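Local coordinates for protein malate dehydrogenase (Aeropyrum pernix, PDB 2D4A) that catalyses the reversible oxidation of (S)-malate to oxaloacetate with NAD or NADP as coenzyme, and can also oxidise tartrate, at residues B[86-91]-B[116-121]; B[141-146]-B[243-248]; B[167-172]-B[262-267]; B[180-185]-B[276-281]; B[254-259]-B[287-292]. All blocks are in the same frame, centred on the assembly; numbering follows the deposited sequence.

Contact 1. Residues B[86-91]-B[116-121]; sequences EQLLEA and TNPVDA
The turn that follows strand 111-114 of the Rossmann-fold NAD-binding domain meets the first turn of helix 86-106 here. By similarity, T116 and N117 belong to the coenzyme site, and N117 probably also binds substrate. A cis peptide joins N117 to P118, and P118 occupies the N-cap position of helix 119-130. N117 closes an Asx turn: its OD1 accepts from V119 N at 3.2 Å, although the position of that oxygen is less certain. The two segments are held by apolar packing, with no hydrogen bond between them. L88 and L89 both set CG anti to the backbone N (chi1 -176° in each). L88 CD2 lies 3.9 Å from P118 CD, the two side chains sliding past each other in opposite directions, and the same methyl sits 3.4 Å from N117 O. L89 instead crosses the proline at about a right angle; its CD1 lies 4.0 Å from P118 CD and also touches A121 CB at 3.7 Å. N117 O takes a hydrogen bond from N92 ND2, one turn further along helix 86-106. L89 also packs on M122 of helix 119-130 and on L302 in the loop after helix 282-300, while L88 touches M83.

Contact 2. Residues B[141-146]-B[243-248]; sequences SGILDS and IYPYSL
I143 keeps CG1 anti to its carbonyl carbon (chi1 -71°) and runs extended to CD1 (chi2 169°), while S141 holds OG in the crowded position between N and C (chi1 55°). These torsions fit the start of helix 142-157 against strand 242-251, outermost within this chain in the three-stranded antiparallel sheet of the C-terminal alpha/beta domain. I143 CD1 lies over one face of the Y244 ring, a CH-pi contact 4.1 Å from the centroid, and 3.8 Å from Y246 CZ; Y246 OH bonds T232. An alanine in place of I143 would remove CG1, CD1 and CG2 and would probably leave the Y244 face and the end of Y246 less well packed. G142 lets the strand come close, because a CB there would clash with P245 CG. S141 OG and S247 OG stand 2.6 Å apart, the proton not settled, and S247 OG also bonds D120 OD2. A water accepts from I143 N at 3.3 Å and donates to P245 O at 2.7 Å.

Contact 3. Residues B[167-172]-B[262-267]; sequences IVLGMH and EVPAVI
Two backbone hydrogen bonds make G170 and E262 a single antiparallel hydrogen-bonded pair, tying the end of strand 164-169 to strand 260-268 of the C-terminal domain just before H172, by similarity the proton acceptor. E262 N donates to G170 O at 2.5 Å, fairly straight at 163° but from above the carbonyl plane; the return bond, G170 N to E262 O at 3.0 Å, is weak. The backbone angles of G170 would jam a CB against the preceding carbonyl oxygen. E262 sets CG anti to the backbone N (chi1 -176°), and its extended chain lays the carboxylate beside H172 and V168: OE1 is 3.5 Å from H172 N, whose hydrogen bond goes to D120 OD1, and OE2 packs 3.7 Å from the V168 CG2 methyl. OE1 and S141 OG form a weak hydrogen bond, while OE2 crowds D145 OD2, so one of these acids may be protonated. Apolar packing falls to L169: it crosses P264 at about a right angle, with CD2 3.3 Å from P264 CD.

Contact 4. Residues B[180-185]-B[276-281]; sequences PRLSSV and IELPLT
R181, L182 and P279 give up the most surface in this contact, and the arginine reaches farthest. Its CG is anti to the backbone N (chi1 -177°), CD continues the extended line, and a bend at chi3 (73°) turns the guanidinium toward the chain at P279 to T281. NH2 comes to 2.5 Å from P279 O, which lies at the edge of the guanidinium, near its plane. The two faces are taken by different residues: T281 CG2, 3.5 Å from R181 NE, lies over one, and L182 CD2 sits 3.8 Å above the guanidinium plane on the opposite side. R181 NE also forms a salt bridge with E284 OE2, so the charge is held on helix 282-300 as well. The setting is the outer part of the C-terminal alpha/beta domain, where a short 3-10 turn at 180-181, closed by S183 N donating to P180 O at 3.1 Å, leads into strand 184-185. Facing it, the irregular segment 276-281 connects strand 271-275 to helix 282-300, and T281 is the N-cap whose side chain caps a backbone N of that helix. L182 points toward this segment, and its CD1 rests 4.3 Å from L278 CB and 4.2 Å from P279 O. A second subunit adds packing here, with its G187 on L182 and its P189 on P279.

Contact 5. Residues B[254-259]-B[287-292]; sequences YGYNDI and KFDEAV
F288 projects from helix 282-300 with CG anti to the backbone N (chi1 -176°), so CB and CG carry the ring straight toward the loop 254-259. Along the ring, CD2 meets Y256 CE2 at 3.5 Å. One atom further, CE2 is pinched between two tyrosines, 3.4 Å from Y256 CD2 and 3.7 Å from Y254 CB. At the tip CZ comes to 4.0 Å from Y254 CG. Y254 covers one face of the phenylalanine in an offset stack, centroids 4.9 Å apart and planes at 25°, whereas Y256 approaches the edge with its ring turned obliquely, at 45°. The three rings form an aromatic cluster where the chain passes from strand 242-251 to strand 260-268, with a G1 beta bulge at G255 and Y256. V292, one helical turn on, divides its methyls: CG2 sits over the centre of the Y256 ring, a CH-pi contact 4.0 Å from the centroid, and CG1 lies 3.9 Å from I259 CG1. An alanine at F288 would take away the whole ring and would probably loosen both tyrosines against the helix. Y254 OH bonds I276 O and L278 N, which probably helps to hold that ring in place. Ring and methyl surfaces thus hold the loop to the helix, mainly by dispersion and shape, while the polar tip of Y254 is satisfied beyond both segments.

Contacts 2 and 3 have centres only 5 Å apart on neighbouring strands 242-251 and 260-268, with Y244 O 2.8 Å from A265 N, a probable hydrogen bond. Contact 1, in the NAD-binding domain, joins them through D120: OD2 lies 2.6 Å from S247 OG and OD1 is 2.8 Å from H172 N, both probable hydrogen bonds. H172, the proton acceptor by similarity, sits where the three converge, its CD2 3.1 Å from D145 OD2 of contact 2. Contact 5 packs behind segment 167-172, with A291 CB 3.4 Å from G170 CA. Contact 4 is farthest from contact 1, about 29 Å between centres. Y254 OH, probably hydrogen-bonded to I276 O at 2.7 Å, joins it to contact 5.

Contact 1. Residues B[86-91]-B[116-121]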
# COMPACT_ATOMS: atom_id res chain seq x y z
N GLU B 86 -40.04 7.97 -3.98
CA GLU B 86 -40.52 7.17 -5.11
C GLU B 86 -40.00 7.76 -6.43
O GLU B 86 -39.86 7.04 -7.42
CB GLU B 86 -42.05 7.16 -5.17
CG GLU B 86 -42.75 6.94 -3.83
CD GLU B 86 -42.28 5.70 -3.13
OE1 GLU B 86 -41.11 5.69 -2.64
OE2 GLU B 86 -43.07 4.72 -3.06
N GLN B 87 -39.71 9.06 -6.44
CA GLN B 87 -39.24 9.74 -7.65
C GLN B 87 -37.78 9.40 -7.98
O GLN B 87 -37.13 10.04 -8.83
CB GLN B 87 -39.40 11.26 -7.49
CG GLN B 87 -39.41 12.07 -8.78
CD GLN B 87 -39.94 13.49 -8.54
OE1 GLN B 87 -39.37 14.26 -7.75
NE2 GLN B 87 -41.05 13.84 -9.20
N LEU B 88 -37.28 8.38 -7.29
CA LEU B 88 -35.92 7.89 -7.48
C LEU B 88 -36.07 6.42 -7.90
O LEU B 88 -35.67 6.02 -9.00
CB LEU B 88 -35.16 7.98 -6.15
CG LEU B 88 -33.69 7.59 -6.16
CD1 LEU B 88 -32.86 8.81 -6.55
CD2 LEU B 88 -33.28 7.09 -4.78
N LEU B 89 -36.68 5.64 -7.02
CA LEU B 89 -36.97 4.23 -7.20
C LEU B 89 -37.29 3.77 -8.63
O LEU B 89 -36.59 2.94 -9.20
CB LEU B 89 -38.14 3.86 -6.28
CG LEU B 89 -38.63 2.41 -6.17
CD1 LEU B 89 -37.54 1.54 -5.59
CD2 LEU B 89 -39.88 2.38 -5.27
N GLU B 90 -38.27 4.42 -9.27
CA GLU B 90 -38.81 4.04 -10.56
C GLU B 90 -37.77 4.40 -11.62
O GLU B 90 -37.55 3.66 -12.57
CB GLU B 90 -40.12 4.78 -10.81
CG GLU B 90 -40.87 4.34 -12.06
CD GLU B 90 -42.31 4.79 -12.05
OE1 GLU B 90 -43.02 4.42 -11.08
OE2 GLU B 90 -42.74 5.49 -12.99
N ALA B 91 -37.13 5.55 -11.43
CA ALA B 91 -36.10 6.03 -12.33
C ALA B 91 -34.94 5.02 -12.37
O ALA B 91 -34.61 4.49 -13.43
CB ALA B 91 -35.60 7.40 -11.88
N THR B 116 -26.38 1.53 -6.57
CA THR B 116 -27.59 2.30 -6.80
C THR B 116 -28.65 2.11 -5.73
O THR B 116 -28.92 0.98 -5.30
CB THR B 116 -28.21 1.96 -8.18
OG1 THR B 116 -27.18 1.86 -9.16
CG2 THR B 116 -29.18 3.06 -8.61
N ASN B 117 -29.26 3.22 -5.30
CA ASN B 117 -30.30 3.21 -4.26
C ASN B 117 -31.71 3.47 -4.81
O ASN B 117 -31.87 4.21 -5.78
CB ASN B 117 -29.97 4.24 -3.19
CG ASN B 117 -28.96 3.74 -2.19
OD1 ASN B 117 -29.14 2.68 -1.60
ND2 ASN B 117 -27.89 4.49 -2.00
N PRO B 118 -32.74 2.87 -4.20
CA PRO B 118 -32.68 1.95 -3.05
C PRO B 118 -32.03 0.60 -3.40
O PRO B 118 -32.63 -0.21 -4.12
CB PRO B 118 -34.16 1.79 -2.66
CG PRO B 118 -34.76 3.07 -3.09
CD PRO B 118 -34.13 3.30 -4.44
N VAL B 119 -30.84 0.35 -2.88
CA VAL B 119 -30.10 -0.89 -3.17
C VAL B 119 -30.91 -2.18 -3.15
O VAL B 119 -30.85 -2.98 -4.08
CB VAL B 119 -28.90 -1.08 -2.21
CG1 VAL B 119 -27.93 -2.09 -2.79
CG2 VAL B 119 -28.19 0.23 -1.98
N ASP B 120 -31.66 -2.39 -2.08
CA ASP B 120 -32.47 -3.60 -1.93
C ASP B 120 -33.41 -3.80 -3.11
O ASP B 120 -33.44 -4.88 -3.71
CB ASP B 120 -33.23 -3.52 -0.61
CG ASP B 120 -32.30 -3.33 0.56
OD1 ASP B 120 -32.36 -2.26 1.21
OD2 ASP B 120 -31.50 -4.25 0.82
N ALA B 121 -34.18 -2.77 -3.43
CA ALA B 121 -35.10 -2.86 -4.55
C ALA B 121 -34.32 -3.03 -5.86
O ALA B 121 -34.69 -3.84 -6.70
CB ALA B 121 -35.97 -1.62 -4.61

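Contact 2. Residues B[141-146]-B[243-248]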
# COMPACT_ATOMS: atom_id res chain seq x y z
N SER B 141 -24.67 -2.59 0.88
CA SER B 141 -25.39 -1.89 1.94
C SER B 141 -24.78 -1.97 3.30
O SER B 141 -24.34 -1.00 3.99
CB SER B 141 -26.84 -2.41 1.99
OG SER B 141 -26.91 -3.80 2.13
N GLY B 142 -24.60 -3.12 3.84
CA GLY B 142 -24.10 -3.40 5.18
C GLY B 142 -22.70 -2.91 5.57
O GLY B 142 -22.51 -2.43 6.69
N ILE B 143 -21.73 -3.06 4.68
CA ILE B 143 -20.37 -2.62 4.97
C ILE B 143 -20.43 -1.15 5.37
O ILE B 143 -19.99 -0.79 6.46
CB ILE B 143 -19.43 -2.82 3.75
CG1 ILE B 143 -19.16 -4.31 3.55
CG2 ILE B 143 -18.10 -2.07 3.94
CD1 ILE B 143 -18.47 -4.65 2.24
N LEU B 144 -21.01 -0.30 4.52
CA LEU B 144 -21.11 1.11 4.84
C LEU B 144 -21.93 1.40 6.10
O LEU B 144 -21.58 2.31 6.86
CB LEU B 144 -21.67 1.91 3.66
CG LEU B 144 -21.76 3.44 3.82
CD1 LEU B 144 -20.45 4.03 4.33
CD2 LEU B 144 -22.14 4.02 2.47
N ASP B 145 -23.02 0.67 6.34
CA ASP B 145 -23.80 0.92 7.56
C ASP B 145 -22.94 0.60 8.78
O ASP B 145 -22.92 1.33 9.77
CB ASP B 145 -25.06 0.03 7.63
CG ASP B 145 -26.05 0.33 6.52
OD1 ASP B 145 -26.36 1.52 6.28
OD2 ASP B 145 -26.53 -0.65 5.90
N SER B 146 -22.22 -0.51 8.69
CA SER B 146 -21.34 -0.98 9.74
C SER B 146 -20.19 0.00 10.03
O SER B 146 -19.84 0.25 11.19
CB SER B 146 -20.80 -2.36 9.35
OG SER B 146 -19.96 -2.90 10.35
N ILE B 243 -16.52 -12.33 5.84
CA ILE B 243 -17.91 -12.21 6.18
C ILE B 243 -18.27 -10.74 6.22
O ILE B 243 -17.82 -10.03 7.12
CB ILE B 243 -18.22 -12.80 7.53
CG1 ILE B 243 -17.97 -14.29 7.48
CG2 ILE B 243 -19.69 -12.48 7.92
CD1 ILE B 243 -18.40 -15.05 8.75
N TYR B 244 -19.11 -10.37 5.38
CA TYR B 244 -19.58 -8.98 5.25
C TYR B 244 -21.09 -9.00 5.04
O TYR B 244 -21.63 -9.95 4.47
CB TYR B 244 -18.97 -8.27 4.03
CG TYR B 244 -17.53 -7.82 4.12
CD1 TYR B 244 -16.71 -7.89 3.00
CD2 TYR B 244 -16.99 -7.31 5.30
CE1 TYR B 244 -15.39 -7.48 3.04
CE2 TYR B 244 -15.66 -6.89 5.36
CZ TYR B 244 -14.87 -6.98 4.22
OH TYR B 244 -13.54 -6.59 4.26
N PRO B 245 -21.80 -7.95 5.51
CA PRO B 245 -23.25 -7.86 5.34
C PRO B 245 -23.52 -7.25 3.96
O PRO B 245 -22.93 -6.23 3.61
CB PRO B 245 -23.67 -6.94 6.47
CG PRO B 245 -22.51 -5.99 6.56
CD PRO B 245 -21.32 -6.95 6.47
N TYR B 246 -24.38 -7.90 3.17
CA TYR B 246 -24.74 -7.46 1.81
C TYR B 246 -26.23 -7.64 1.63
O TYR B 246 -26.84 -8.46 2.33
CB TYR B 246 -24.06 -8.34 0.75
CG TYR B 246 -22.60 -8.05 0.48
CD1 TYR B 246 -22.22 -6.97 -0.31
CD2 TYR B 246 -21.59 -8.83 1.06
CE1 TYR B 246 -20.88 -6.67 -0.52
CE2 TYR B 246 -20.25 -8.53 0.86
CZ TYR B 246 -19.90 -7.44 0.07
OH TYR B 246 -18.58 -7.09 -0.08
N SER B 247 -26.84 -6.89 0.72
CA SER B 247 -28.26 -7.08 0.44
C SER B 247 -28.28 -8.20 -0.59
O SER B 247 -27.76 -8.06 -1.70
CB SER B 247 -28.90 -5.82 -0.13
OG SER B 247 -28.97 -4.81 0.86
N LEU B 248 -28.88 -9.32 -0.20
CA LEU B 248 -28.95 -10.50 -1.05
C LEU B 248 -30.38 -11.01 -1.19
O LEU B 248 -31.24 -10.76 -0.34
CB LEU B 248 -28.07 -11.60 -0.45
CG LEU B 248 -26.59 -11.23 -0.29
CD1 LEU B 248 -25.89 -12.27 0.55
CD2 LEU B 248 -25.94 -11.11 -1.66
O HOH W 1 -22.12 -4.50 1.76

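Contact 3. Residues B[167-172]-B[262-267]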
# COMPACT_ATOMS: atom_id res chain seq x y z
N ILE B 167 -22.43 -4.87 14.42
CA ILE B 167 -23.27 -5.78 13.66
C ILE B 167 -24.60 -5.11 13.27
O ILE B 167 -25.29 -4.56 14.12
CB ILE B 167 -23.51 -7.09 14.49
CG1 ILE B 167 -22.20 -7.87 14.61
CG2 ILE B 167 -24.60 -7.94 13.85
CD1 ILE B 167 -21.58 -8.29 13.28
N VAL B 168 -24.93 -5.14 11.99
CA VAL B 168 -26.17 -4.54 11.51
C VAL B 168 -26.93 -5.54 10.61
O VAL B 168 -26.34 -6.50 10.12
CB VAL B 168 -25.90 -3.22 10.72
CG1 VAL B 168 -25.39 -2.15 11.67
CG2 VAL B 168 -24.87 -3.47 9.61
N LEU B 169 -28.22 -5.31 10.42
CA LEU B 169 -29.05 -6.19 9.59
C LEU B 169 -30.28 -5.43 9.09
O LEU B 169 -30.49 -4.27 9.45
CB LEU B 169 -29.57 -7.39 10.39
CG LEU B 169 -28.65 -8.45 10.98
CD1 LEU B 169 -29.39 -9.17 12.09
CD2 LEU B 169 -28.19 -9.41 9.91
N GLY B 170 -31.08 -6.11 8.28
CA GLY B 170 -32.30 -5.51 7.78
C GLY B 170 -32.28 -5.16 6.31
O GLY B 170 -32.35 -6.03 5.45
N MET B 171 -32.22 -3.86 6.05
CA MET B 171 -32.19 -3.35 4.69
C MET B 171 -31.50 -2.00 4.76
O MET B 171 -31.29 -1.46 5.84
CB MET B 171 -33.61 -3.25 4.11
CG MET B 171 -34.67 -2.62 5.01
SD MET B 171 -34.90 -0.86 4.68
CE MET B 171 -33.91 -0.22 5.93
N HIS B 172 -31.14 -1.46 3.60
CA HIS B 172 -30.43 -0.19 3.54
C HIS B 172 -31.34 1.03 3.56
O HIS B 172 -31.57 1.66 2.52
CB HIS B 172 -29.55 -0.16 2.30
CG HIS B 172 -28.36 0.74 2.43
ND1 HIS B 172 -27.98 1.61 1.43
CD2 HIS B 172 -27.48 0.90 3.44
CE1 HIS B 172 -26.90 2.27 1.82
NE2 HIS B 172 -26.58 1.85 3.04
N GLU B 262 -30.62 -7.15 3.95
CA GLU B 262 -29.25 -6.89 4.37
C GLU B 262 -28.86 -7.95 5.40
O GLU B 262 -29.25 -7.85 6.57
CB GLU B 262 -29.15 -5.48 4.98
CG GLU B 262 -27.75 -5.06 5.36
CD GLU B 262 -27.62 -3.57 5.64
OE1 GLU B 262 -28.07 -2.76 4.81
OE2 GLU B 262 -27.05 -3.20 6.69
N VAL B 263 -28.11 -8.96 4.97
CA VAL B 263 -27.69 -10.05 5.86
C VAL B 263 -26.19 -10.34 5.71
O VAL B 263 -25.58 -9.95 4.72
CB VAL B 263 -28.48 -11.37 5.55
CG1 VAL B 263 -29.95 -11.22 5.96
CG2 VAL B 263 -28.41 -11.69 4.07
N PRO B 264 -25.57 -11.00 6.72
CA PRO B 264 -24.14 -11.35 6.70
C PRO B 264 -23.88 -12.52 5.75
O PRO B 264 -24.65 -13.49 5.71
CB PRO B 264 -23.85 -11.74 8.16
CG PRO B 264 -24.94 -11.09 8.93
CD PRO B 264 -26.15 -11.24 8.05
N ALA B 265 -22.80 -12.45 4.99
CA ALA B 265 -22.50 -13.52 4.06
C ALA B 265 -21.01 -13.66 3.77
O ALA B 265 -20.25 -12.69 3.85
CB ALA B 265 -23.25 -13.29 2.76
N VAL B 266 -20.62 -14.89 3.44
CA VAL B 266 -19.25 -15.25 3.10
C VAL B 266 -19.05 -14.85 1.63
O VAL B 266 -19.76 -15.35 0.76
CB VAL B 266 -19.03 -16.76 3.20
CG1 VAL B 266 -17.58 -17.09 2.94
CG2 VAL B 266 -19.47 -17.26 4.56
N ILE B 267 -18.10 -13.97 1.37
CA ILE B 267 -17.83 -13.53 0.01
C ILE B 267 -16.53 -14.15 -0.48
O ILE B 267 -15.53 -14.16 0.24
CB ILE B 267 -17.76 -11.99 -0.03
CG1 ILE B 267 -17.45 -11.49 -1.45
CG2 ILE B 267 -16.71 -11.51 0.95
CD1 ILE B 267 -18.42 -11.95 -2.49

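Contact 4. Residues B[180-185]-B[276-281]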
# COMPACT_ATOMS: atom_id res chain seq x y z
N PRO B 180 -26.75 -4.47 19.12
CA PRO B 180 -25.87 -4.15 20.26
C PRO B 180 -25.49 -5.36 21.12
O PRO B 180 -24.39 -5.43 21.66
CB PRO B 180 -26.69 -3.12 21.03
CG PRO B 180 -27.45 -2.43 19.96
CD PRO B 180 -27.92 -3.58 19.10
N ARG B 181 -26.42 -6.30 21.24
CA ARG B 181 -26.18 -7.50 22.02
C ARG B 181 -24.99 -8.25 21.42
O ARG B 181 -24.24 -8.92 22.13
CB ARG B 181 -27.41 -8.40 21.98
CG ARG B 181 -27.34 -9.67 22.80
CD ARG B 181 -28.68 -10.36 22.78
NE ARG B 181 -28.94 -10.98 21.49
CZ ARG B 181 -28.46 -12.17 21.14
NH1 ARG B 181 -27.72 -12.86 21.99
NH2 ARG B 181 -28.73 -12.66 19.93
N LEU B 182 -24.80 -8.12 20.12
CA LEU B 182 -23.71 -8.82 19.47
C LEU B 182 -22.58 -7.92 19.00
O LEU B 182 -21.75 -8.33 18.19
CB LEU B 182 -24.25 -9.62 18.29
CG LEU B 182 -25.32 -10.68 18.56
CD1 LEU B 182 -25.81 -11.21 17.22
CD2 LEU B 182 -24.77 -11.82 19.41
N SER B 183 -22.55 -6.69 19.52
CA SER B 183 -21.51 -5.73 19.13
C SER B 183 -20.53 -5.50 20.26
O SER B 183 -20.78 -5.92 21.39
CB SER B 183 -22.15 -4.40 18.72
OG SER B 183 -22.94 -4.56 17.55
N SER B 184 -19.41 -4.86 19.97
CA SER B 184 -18.44 -4.61 21.02
C SER B 184 -17.35 -3.64 20.60
O SER B 184 -17.30 -3.19 19.45
CB SER B 184 -17.82 -5.93 21.49
OG SER B 184 -17.25 -6.63 20.40
N VAL B 185 -16.48 -3.32 21.55
CA VAL B 185 -15.36 -2.40 21.36
C VAL B 185 -14.14 -2.93 22.11
O VAL B 185 -14.15 -3.01 23.33
CB VAL B 185 -15.72 -1.00 21.92
CG1 VAL B 185 -14.55 -0.03 21.72
CG2 VAL B 185 -16.97 -0.47 21.24
N ILE B 276 -24.88 -16.18 6.45
CA ILE B 276 -24.84 -16.53 7.86
C ILE B 276 -26.10 -16.06 8.58
O ILE B 276 -26.59 -14.95 8.34
CB ILE B 276 -23.61 -15.93 8.56
CG1 ILE B 276 -22.35 -16.39 7.82
CG2 ILE B 276 -23.55 -16.40 10.01
CD1 ILE B 276 -21.13 -15.62 8.18
N GLU B 277 -26.62 -16.91 9.45
CA GLU B 277 -27.81 -16.60 10.23
C GLU B 277 -27.45 -16.34 11.68
O GLU B 277 -27.11 -17.26 12.41
CB GLU B 277 -28.82 -17.74 10.15
CG GLU B 277 -29.61 -17.76 8.85
CD GLU B 277 -30.68 -18.82 8.84
OE1 GLU B 277 -31.46 -18.90 9.82
OE2 GLU B 277 -30.76 -19.57 7.84
N LEU B 278 -27.53 -15.08 12.09
CA LEU B 278 -27.19 -14.71 13.46
C LEU B 278 -28.27 -15.17 14.46
O LEU B 278 -29.46 -15.12 14.16
CB LEU B 278 -27.02 -13.20 13.58
CG LEU B 278 -26.10 -12.43 12.62
CD1 LEU B 278 -26.30 -10.94 12.86
CD2 LEU B 278 -24.65 -12.81 12.82
N PRO B 279 -27.85 -15.64 15.65
CA PRO B 279 -28.81 -16.08 16.67
C PRO B 279 -29.56 -14.85 17.16
O PRO B 279 -28.97 -13.94 17.74
CB PRO B 279 -27.92 -16.72 17.73
CG PRO B 279 -26.64 -15.94 17.61
CD PRO B 279 -26.46 -15.83 16.12
N LEU B 280 -30.87 -14.83 16.93
CA LEU B 280 -31.72 -13.69 17.26
C LEU B 280 -32.77 -13.87 18.35
O LEU B 280 -33.37 -14.94 18.51
CB LEU B 280 -32.42 -13.22 15.98
CG LEU B 280 -31.84 -12.14 15.06
CD1 LEU B 280 -30.32 -12.06 15.15
CD2 LEU B 280 -32.30 -12.43 13.64
N THR B 281 -33.02 -12.80 19.09
CA THR B 281 -34.02 -12.82 20.15
C THR B 281 -35.37 -12.44 19.56
O THR B 281 -35.46 -12.04 18.40
CB THR B 281 -33.67 -11.82 21.25
OG1 THR B 281 -33.77 -10.49 20.73
CG2 THR B 281 -32.26 -12.05 21.75

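Contact 5. Residues B[254-259]-B[287-292]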
# COMPACT_ATOMS: atom_id res chain seq x y z
N TYR B 254 -32.82 -17.05 7.24
CA TYR B 254 -33.64 -16.26 8.16
C TYR B 254 -35.11 -16.58 7.95
O TYR B 254 -35.98 -15.84 8.40
CB TYR B 254 -33.38 -14.76 7.97
CG TYR B 254 -32.01 -14.34 8.44
CD1 TYR B 254 -30.88 -14.54 7.64
CD2 TYR B 254 -31.83 -13.81 9.71
CE1 TYR B 254 -29.61 -14.23 8.10
CE2 TYR B 254 -30.56 -13.50 10.19
CZ TYR B 254 -29.45 -13.71 9.38
OH TYR B 254 -28.19 -13.43 9.84
N GLY B 255 -35.69 -17.75 7.25
CA GLY B 255 -37.06 -18.18 7.01
C GLY B 255 -37.85 -17.32 6.05
O GLY B 255 -39.09 -17.30 6.11
N TYR B 256 -37.16 -16.65 5.25
CA TYR B 256 -37.77 -15.78 4.23
C TYR B 256 -37.30 -16.23 2.86
O TYR B 256 -36.17 -16.75 2.76
CB TYR B 256 -37.37 -14.32 4.48
CG TYR B 256 -38.00 -13.74 5.74
CD1 TYR B 256 -39.34 -13.31 5.67
CD2 TYR B 256 -37.29 -13.52 6.89
CE1 TYR B 256 -39.95 -12.81 6.81
CE2 TYR B 256 -37.89 -12.97 8.00
CZ TYR B 256 -39.22 -12.67 7.99
OH TYR B 256 -39.83 -12.08 9.07
N ASN B 257 -37.95 -15.76 1.82
CA ASN B 257 -37.54 -16.11 0.46
C ASN B 257 -38.23 -15.20 -0.53
O ASN B 257 -39.26 -14.59 -0.22
CB ASN B 257 -37.69 -17.58 0.15
CG ASN B 257 -39.08 -18.14 0.21
OD1 ASN B 257 -39.64 -18.47 1.25
ND2 ASN B 257 -39.72 -18.21 -0.96
N ASP B 258 -37.85 -15.28 -1.73
CA ASP B 258 -38.54 -14.36 -2.68
C ASP B 258 -38.66 -13.01 -2.05
O ASP B 258 -39.48 -12.15 -2.19
CB ASP B 258 -39.81 -14.95 -3.22
CG ASP B 258 -40.37 -14.10 -4.37
OD1 ASP B 258 -39.70 -14.02 -5.44
OD2 ASP B 258 -41.47 -13.56 -4.27
N ILE B 259 -37.37 -12.41 -1.66
CA ILE B 259 -37.18 -11.01 -1.14
C ILE B 259 -35.70 -10.72 -0.94
O ILE B 259 -34.89 -11.64 -0.87
CB ILE B 259 -37.97 -10.82 0.19
CG1 ILE B 259 -38.04 -9.33 0.53
CG2 ILE B 259 -37.32 -11.61 1.31
CD1 ILE B 259 -38.62 -8.45 -0.61
N LYS B 287 -37.61 -6.91 14.53
CA LYS B 287 -36.99 -5.85 13.77
C LYS B 287 -36.57 -6.31 12.37
O LYS B 287 -36.64 -5.55 11.41
CB LYS B 287 -35.80 -5.28 14.54
CG LYS B 287 -36.20 -4.78 15.94
CD LYS B 287 -35.63 -3.40 16.24
CE LYS B 287 -34.59 -3.44 17.35
NZ LYS B 287 -35.20 -3.83 18.66
N PHE B 288 -36.16 -7.57 12.24
CA PHE B 288 -35.76 -8.08 10.94
C PHE B 288 -37.00 -8.23 10.07
O PHE B 288 -37.00 -7.91 8.88
CB PHE B 288 -35.09 -9.45 11.09
CG PHE B 288 -34.56 -9.99 9.80
CD1 PHE B 288 -33.35 -9.54 9.29
CD2 PHE B 288 -35.30 -10.90 9.05
CE1 PHE B 288 -32.89 -9.98 8.05
CE2 PHE B 288 -34.86 -11.35 7.82
CZ PHE B 288 -33.66 -10.89 7.32
N ASP B 289 -38.06 -8.74 10.68
CA ASP B 289 -39.33 -8.96 10.02
C ASP B 289 -39.87 -7.65 9.47
O ASP B 289 -40.47 -7.61 8.39
CB ASP B 289 -40.31 -9.57 11.03
CG ASP B 289 -41.61 -9.95 10.41
OD1 ASP B 289 -41.60 -10.68 9.40
OD2 ASP B 289 -42.66 -9.53 10.95
N GLU B 290 -39.65 -6.58 10.21
CA GLU B 290 -40.11 -5.27 9.79
C GLU B 290 -39.25 -4.77 8.63
O GLU B 290 -39.75 -4.15 7.70
CB GLU B 290 -40.07 -4.29 10.97
CG GLU B 290 -41.31 -4.41 11.85
CD GLU B 290 -41.18 -3.67 13.16
OE1 GLU B 290 -40.55 -2.60 13.19
OE2 GLU B 290 -41.73 -4.17 14.17
N ALA B 291 -37.96 -5.07 8.68
CA ALA B 291 -37.05 -4.67 7.62
C ALA B 291 -37.49 -5.33 6.31
O ALA B 291 -37.46 -4.70 5.26
CB ALA B 291 -35.63 -5.07 7.95
N VAL B 292 -37.88 -6.60 6.39
CA VAL B 292 -38.31 -7.34 5.21
C VAL B 292 -39.57 -6.76 4.61
O VAL B 292 -39.80 -6.87 3.40
CB VAL B 292 -38.59 -8.82 5.54
CG1 VAL B 292 -39.06 -9.54 4.28
CG2 VAL B 292 -37.35 -9.48 6.10